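Local coordinates for programmed cell death 6-interacting protein (Homo sapiens, PDB 5WA1) that serves, through its Bro1 domain, as a docking platform for CHMP4 proteins of ESCRT-III in multivesicular body formation and cytokinesis, at residues Cys271-Ser282 against Arg297-Val308. Numbering follows the deposited sequence.
Sequences CIMQANAEYHQS and RLQHAAELIKTV
A275 and A301 meet where helices 262-287 and 291-311 pack as an antiparallel helical hairpin of the Bro1 domain. The hairpin lies in the region that binds CHMP4 proteins. The segment axes come within 8.1 Å, at 158° between their directions. Small residues permit this closeness: the CA atoms of A275 and A301 are 4.2 Å apart. A275 CB also touches I305 CG1 at 3.7 Å. L304 sends CD1 over the A275 backbone N and against Q274 CB. Toward the start of segment 271-282, V308 CG2 presses on C271 CB at 3.4 Å, a tight contact, while V308 CG1 meets I272 CG1.

Near the other end E278, R297 and H300 form a polar cluster, beside which L298 CD2 packs on Y279 CD1. E278 bends at chi2 (-71°), and its carboxylate reaches two residues of the partner helix. R297 NH1 donates to E278 OE1 at 2.9 Å, on the syn side, in a nearly straight hydrogen bond (N-H...O 167°) that is part of a salt bridge. The carboxylate and guanidinium are nearly coplanar. H300 ND1 donates to E278 OE2 at 2.9 Å, approaching from above the carboxylate plane. A water bridges R297 NH1 and E278 OE2. Q281 CG lies over one face of the guanidinium, 3.4 Å from R297 NE. E293 holds R297 NE in a second salt bridge, and the D351 carbonyl accepts from NH2.

Each E278 oxygen therefore has its own protein donor, which fixes the rotation of the carboxylate. R297 and H300 would be expected to stabilise its negative charge in this buried setting.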
loop_
_atom_site.group_PDB
_atom_site.type_symbol
_atom_site.label_atom_id
_atom_site.label_comp_id
_atom_site.label_asym_id
_atom_site.label_seq_id
_atom_site.Cartn_x
_atom_site.Cartn_y
_atom_site.Cartn_z
ATOM N N CYS A 271 -5.726 -9.757 14.227
ATOM C CA CYS A 271 -5.719 -10.885 15.158
ATOM C C CYS A 271 -4.729 -11.967 14.739
ATOM O O CYS A 271 -4.105 -12.603 15.601
ATOM C CB CYS A 271 -7.124 -11.469 15.285
ATOM S SG CYS A 271 -8.330 -10.342 16.005
ATOM N N ILE A 272 -4.588 -12.225 13.432
ATOM C CA ILE A 272 -3.625 -13.225 12.984
ATOM C C ILE A 272 -2.215 -12.789 13.337
ATOM O O ILE A 272 -1.375 -13.611 13.724
ATOM C CB ILE A 272 -3.762 -13.496 11.473
ATOM C CG1 ILE A 272 -5.051 -14.258 11.175
ATOM C CG2 ILE A 272 -2.539 -14.281 10.941
ATOM C CD1 ILE A 272 -5.473 -14.181 9.700
ATOM N N MET A 273 -1.934 -11.512 13.213
ATOM C CA MET A 273 -0.617 -11.056 13.530
ATOM C C MET A 273 -0.366 -11.132 15.029
ATOM O O MET A 273 0.691 -11.503 15.428
ATOM C CB MET A 273 -0.339 -9.695 12.945
ATOM C CG MET A 273 -0.196 -9.658 11.439
ATOM S SD MET A 273 0.924 -10.839 10.689
ATOM C CE MET A 273 2.476 -10.178 11.135
ATOM N N GLN A 274 -1.331 -10.760 15.851
ATOM C CA GLN A 274 -1.149 -10.914 17.294
ATOM C C GLN A 274 -0.893 -12.372 17.657
ATOM O O GLN A 274 -0.031 -12.664 18.489
ATOM C CB GLN A 274 -2.362 -10.379 18.058
ATOM C CG GLN A 274 -2.494 -8.853 18.029
ATOM C CD GLN A 274 -3.451 -8.321 19.085
ATOM O OE1 GLN A 274 -4.349 -9.029 19.540
ATOM N NE2 GLN A 274 -3.249 -7.073 19.487
ATOM N N ALA A 275 -1.621 -13.298 17.028
ATOM C CA ALA A 275 -1.408 -14.723 17.266
ATOM C C ALA A 275 -0.020 -15.176 16.812
ATOM O O ALA A 275 0.618 -16.006 17.474
ATOM C CB ALA A 275 -2.499 -15.531 16.556
ATOM N N ASN A 276 0.462 -14.660 15.678
ATOM C CA ASN A 276 1.818 -14.979 15.248
ATOM C C ASN A 276 2.845 -14.473 16.247
ATOM O O ASN A 276 3.843 -15.153 16.519
ATOM C CB ASN A 276 2.109 -14.370 13.873
ATOM C CG ASN A 276 1.518 -15.165 12.753
ATOM O OD1 ASN A 276 0.759 -14.645 11.938
ATOM N ND2 ASN A 276 1.888 -16.420 12.676
ATOM N N ALA A 277 2.628 -13.276 16.789
ATOM C CA ALA A 277 3.543 -12.749 17.795
ATOM C C ALA A 277 3.569 -13.654 19.030
ATOM O O ALA A 277 4.640 -13.980 19.554
ATOM C CB ALA A 277 3.120 -11.331 18.183
ATOM N N GLU A 278 2.392 -14.056 19.512
ATOM C CA GLU A 278 2.335 -14.918 20.703
ATOM C C GLU A 278 2.924 -16.293 20.417
ATOM O O GLU A 278 3.561 -16.900 21.288
ATOM C CB GLU A 278 0.895 -15.054 21.181
ATOM C CG GLU A 278 0.297 -13.800 21.802
ATOM C CD GLU A 278 0.886 -13.463 23.175
ATOM O OE1 GLU A 278 1.873 -14.112 23.605
ATOM O OE2 GLU A 278 0.361 -12.533 23.829
ATOM N N TYR A 279 2.697 -16.814 19.211
ATOM C CA TYR A 279 3.216 -18.131 18.868
ATOM C C TYR A 279 4.738 -18.129 18.860
ATOM O O TYR A 279 5.371 -19.012 19.444
ATOM C CB TYR A 279 2.667 -18.586 17.517
ATOM C CG TYR A 279 3.266 -19.885 17.040
ATOM C CD1 TYR A 279 2.893 -21.094 17.619
ATOM C CD2 TYR A 279 4.209 -19.905 16.023
ATOM C CE1 TYR A 279 3.438 -22.286 17.197
ATOM C CE2 TYR A 279 4.765 -21.096 15.592
ATOM C CZ TYR A 279 4.375 -22.280 16.183
ATOM O OH TYR A 279 4.915 -23.460 15.759
ATOM N N HIS A 280 5.348 -17.133 18.210
ATOM C CA HIS A 280 6.801 -17.097 18.160
ATOM C C HIS A 280 7.398 -16.702 19.501
ATOM O O HIS A 280 8.483 -17.174 19.856
ATOM C CB HIS A 280 7.265 -16.170 17.038
ATOM C CG HIS A 280 7.037 -16.756 15.681
ATOM N ND1 HIS A 280 7.871 -17.707 15.141
ATOM C CD2 HIS A 280 6.031 -16.581 14.788
ATOM C CE1 HIS A 280 7.409 -18.074 13.957
ATOM N NE2 HIS A 280 6.292 -17.409 13.722
ATOM N N GLN A 281 6.707 -15.866 20.272
ATOM C CA GLN A 281 7.185 -15.598 21.620
ATOM C C GLN A 281 7.107 -16.846 22.490
ATOM O O GLN A 281 7.958 -17.038 23.360
ATOM C CB GLN A 281 6.391 -14.451 22.247
ATOM C CG GLN A 281 7.033 -13.883 23.512
ATOM C CD GLN A 281 8.288 -13.094 23.208
ATOM O OE1 GLN A 281 8.532 -12.719 22.060
ATOM N NE2 GLN A 281 9.096 -12.839 24.230
ATOM N N SER A 282 6.113 -17.710 22.257
ATOM C CA SER A 282 5.995 -18.934 23.037
ATOM C C SER A 282 7.149 -19.895 22.752
ATOM O O SER A 282 7.601 -20.610 23.659
ATOM C CB SER A 282 4.645 -19.613 22.768
ATOM O OG SER A 282 4.721 -20.417 21.591
ATOM N N ARG A 297 0.959 -18.215 26.414
ATOM C CA ARG A 297 1.021 -17.523 25.131
ATOM C C ARG A 297 0.366 -18.348 24.026
ATOM O O ARG A 297 -0.339 -17.799 23.174
ATOM C CB ARG A 297 2.474 -17.178 24.806
ATOM C CG ARG A 297 3.059 -16.143 25.778
ATOM C CD ARG A 297 4.321 -15.532 25.209
ATOM N NE ARG A 297 4.974 -14.582 26.113
ATOM C CZ ARG A 297 4.634 -13.303 26.251
ATOM N NH1 ARG A 297 3.617 -12.792 25.558
ATOM N NH2 ARG A 297 5.311 -12.529 27.092
ATOM N N LEU A 298 0.540 -19.672 24.052
ATOM C CA LEU A 298 -0.157 -20.526 23.094
ATOM C C LEU A 298 -1.666 -20.470 23.300
ATOM O O LEU A 298 -2.435 -20.540 22.334
ATOM C CB LEU A 298 0.336 -21.977 23.209
ATOM C CG LEU A 298 1.750 -22.312 22.695
ATOM C CD1 LEU A 298 2.217 -23.724 23.143
ATOM C CD2 LEU A 298 1.828 -22.185 21.179
ATOM N N GLN A 299 -2.112 -20.371 24.556
ATOM C CA GLN A 299 -3.549 -20.273 24.801
ATOM C C GLN A 299 -4.098 -18.984 24.226
ATOM O O GLN A 299 -5.213 -18.959 23.693
ATOM C CB GLN A 299 -3.862 -20.361 26.298
ATOM C CG GLN A 299 -3.721 -21.778 26.843
ATOM C CD GLN A 299 -3.970 -21.887 28.337
ATOM O OE1 GLN A 299 -4.193 -22.980 28.853
ATOM N NE2 GLN A 299 -3.928 -20.762 29.040
ATOM N N HIS A 300 -3.328 -17.903 24.327
ATOM C CA HIS A 300 -3.761 -16.632 23.761
ATOM C C HIS A 300 -3.798 -16.692 22.236
ATOM O O HIS A 300 -4.749 -16.205 21.616
ATOM C CB HIS A 300 -2.836 -15.515 24.238
ATOM C CG HIS A 300 -3.328 -14.143 23.891
ATOM N ND1 HIS A 300 -2.478 -13.090 23.642
ATOM C CD2 HIS A 300 -4.584 -13.651 23.772
ATOM C CE1 HIS A 300 -3.186 -12.007 23.365
ATOM N NE2 HIS A 300 -4.467 -12.322 23.430
ATOM N N ALA A 301 -2.773 -17.293 21.621
ATOM C CA ALA A 301 -2.761 -17.468 20.171
ATOM C C ALA A 301 -3.925 -18.337 19.706
ATOM O O ALA A 301 -4.550 -18.051 18.677
ATOM C CB ALA A 301 -1.425 -18.079 19.723
ATOM N N ALA A 302 -4.221 -19.414 20.443
ATOM C CA ALA A 302 -5.344 -20.276 20.086
ATOM C C ALA A 302 -6.662 -19.522 20.173
ATOM O O ALA A 302 -7.543 -19.678 19.317
ATOM C CB ALA A 302 -5.377 -21.502 21.009
ATOM N N GLU A 303 -6.808 -18.691 21.202
ATOM C CA GLU A 303 -8.027 -17.906 21.369
ATOM C C GLU A 303 -8.205 -16.925 20.217
ATOM O O GLU A 303 -9.302 -16.800 19.653
ATOM C CB GLU A 303 -7.964 -17.174 22.708
ATOM C CG GLU A 303 -9.244 -16.525 23.174
ATOM C CD GLU A 303 -9.146 -16.091 24.623
ATOM O OE1 GLU A 303 -8.046 -16.228 25.207
ATOM O OE2 GLU A 303 -10.163 -15.627 25.177
ATOM N N LEU A 304 -7.126 -16.218 19.860
ATOM C CA LEU A 304 -7.169 -15.272 18.746
ATOM C C LEU A 304 -7.513 -15.967 17.434
ATOM O O LEU A 304 -8.326 -15.461 16.649
ATOM C CB LEU A 304 -5.822 -14.554 18.628
ATOM C CG LEU A 304 -5.500 -13.544 19.729
ATOM C CD1 LEU A 304 -4.001 -13.203 19.755
ATOM C CD2 LEU A 304 -6.349 -12.280 19.528
ATOM N N ILE A 305 -6.908 -17.130 17.180
ATOM C CA ILE A 305 -7.138 -17.838 15.925
ATOM C C ILE A 305 -8.532 -18.450 15.885
ATOM O O ILE A 305 -9.174 -18.483 14.821
ATOM C CB ILE A 305 -6.024 -18.883 15.714
ATOM C CG1 ILE A 305 -4.747 -18.180 15.262
ATOM C CG2 ILE A 305 -6.416 -19.928 14.682
ATOM C CD1 ILE A 305 -4.951 -17.269 14.050
ATOM N N LYS A 306 -9.041 -18.918 17.029
ATOM C CA LYS A 306 -10.421 -19.397 17.076
ATOM C C LYS A 306 -11.404 -18.278 16.743
ATOM O O LYS A 306 -12.398 -18.502 16.040
ATOM C CB LYS A 306 -10.728 -19.984 18.454
ATOM C CG LYS A 306 -12.137 -20.545 18.608
ATOM C CD LYS A 306 -12.330 -21.134 19.995
ATOM C CE LYS A 306 -13.798 -21.400 20.292
ATOM N NZ LYS A 306 -13.993 -21.768 21.722
ATOM N N THR A 307 -11.144 -17.065 17.236
ATOM C CA THR A 307 -12.048 -15.951 16.958
ATOM C C THR A 307 -12.034 -15.586 15.478
ATOM O O THR A 307 -13.076 -15.240 14.906
ATOM C CB THR A 307 -11.673 -14.745 17.823
ATOM O OG1 THR A 307 -11.678 -15.128 19.204
ATOM C CG2 THR A 307 -12.673 -13.626 17.642
ATOM N N VAL A 308 -10.865 -15.668 14.844
ATOM C CA VAL A 308 -10.752 -15.385 13.417
ATOM C C VAL A 308 -11.436 -16.470 12.600
ATOM O O VAL A 308 -12.099 -16.188 11.591
ATOM C CB VAL A 308 -9.268 -15.232 13.039
ATOM C CG1 VAL A 308 -9.087 -15.141 11.532
ATOM C CG2 VAL A 308 -8.703 -14.013 13.707
HETATM O O HOH W 1 2.211 -10.425 25.544
#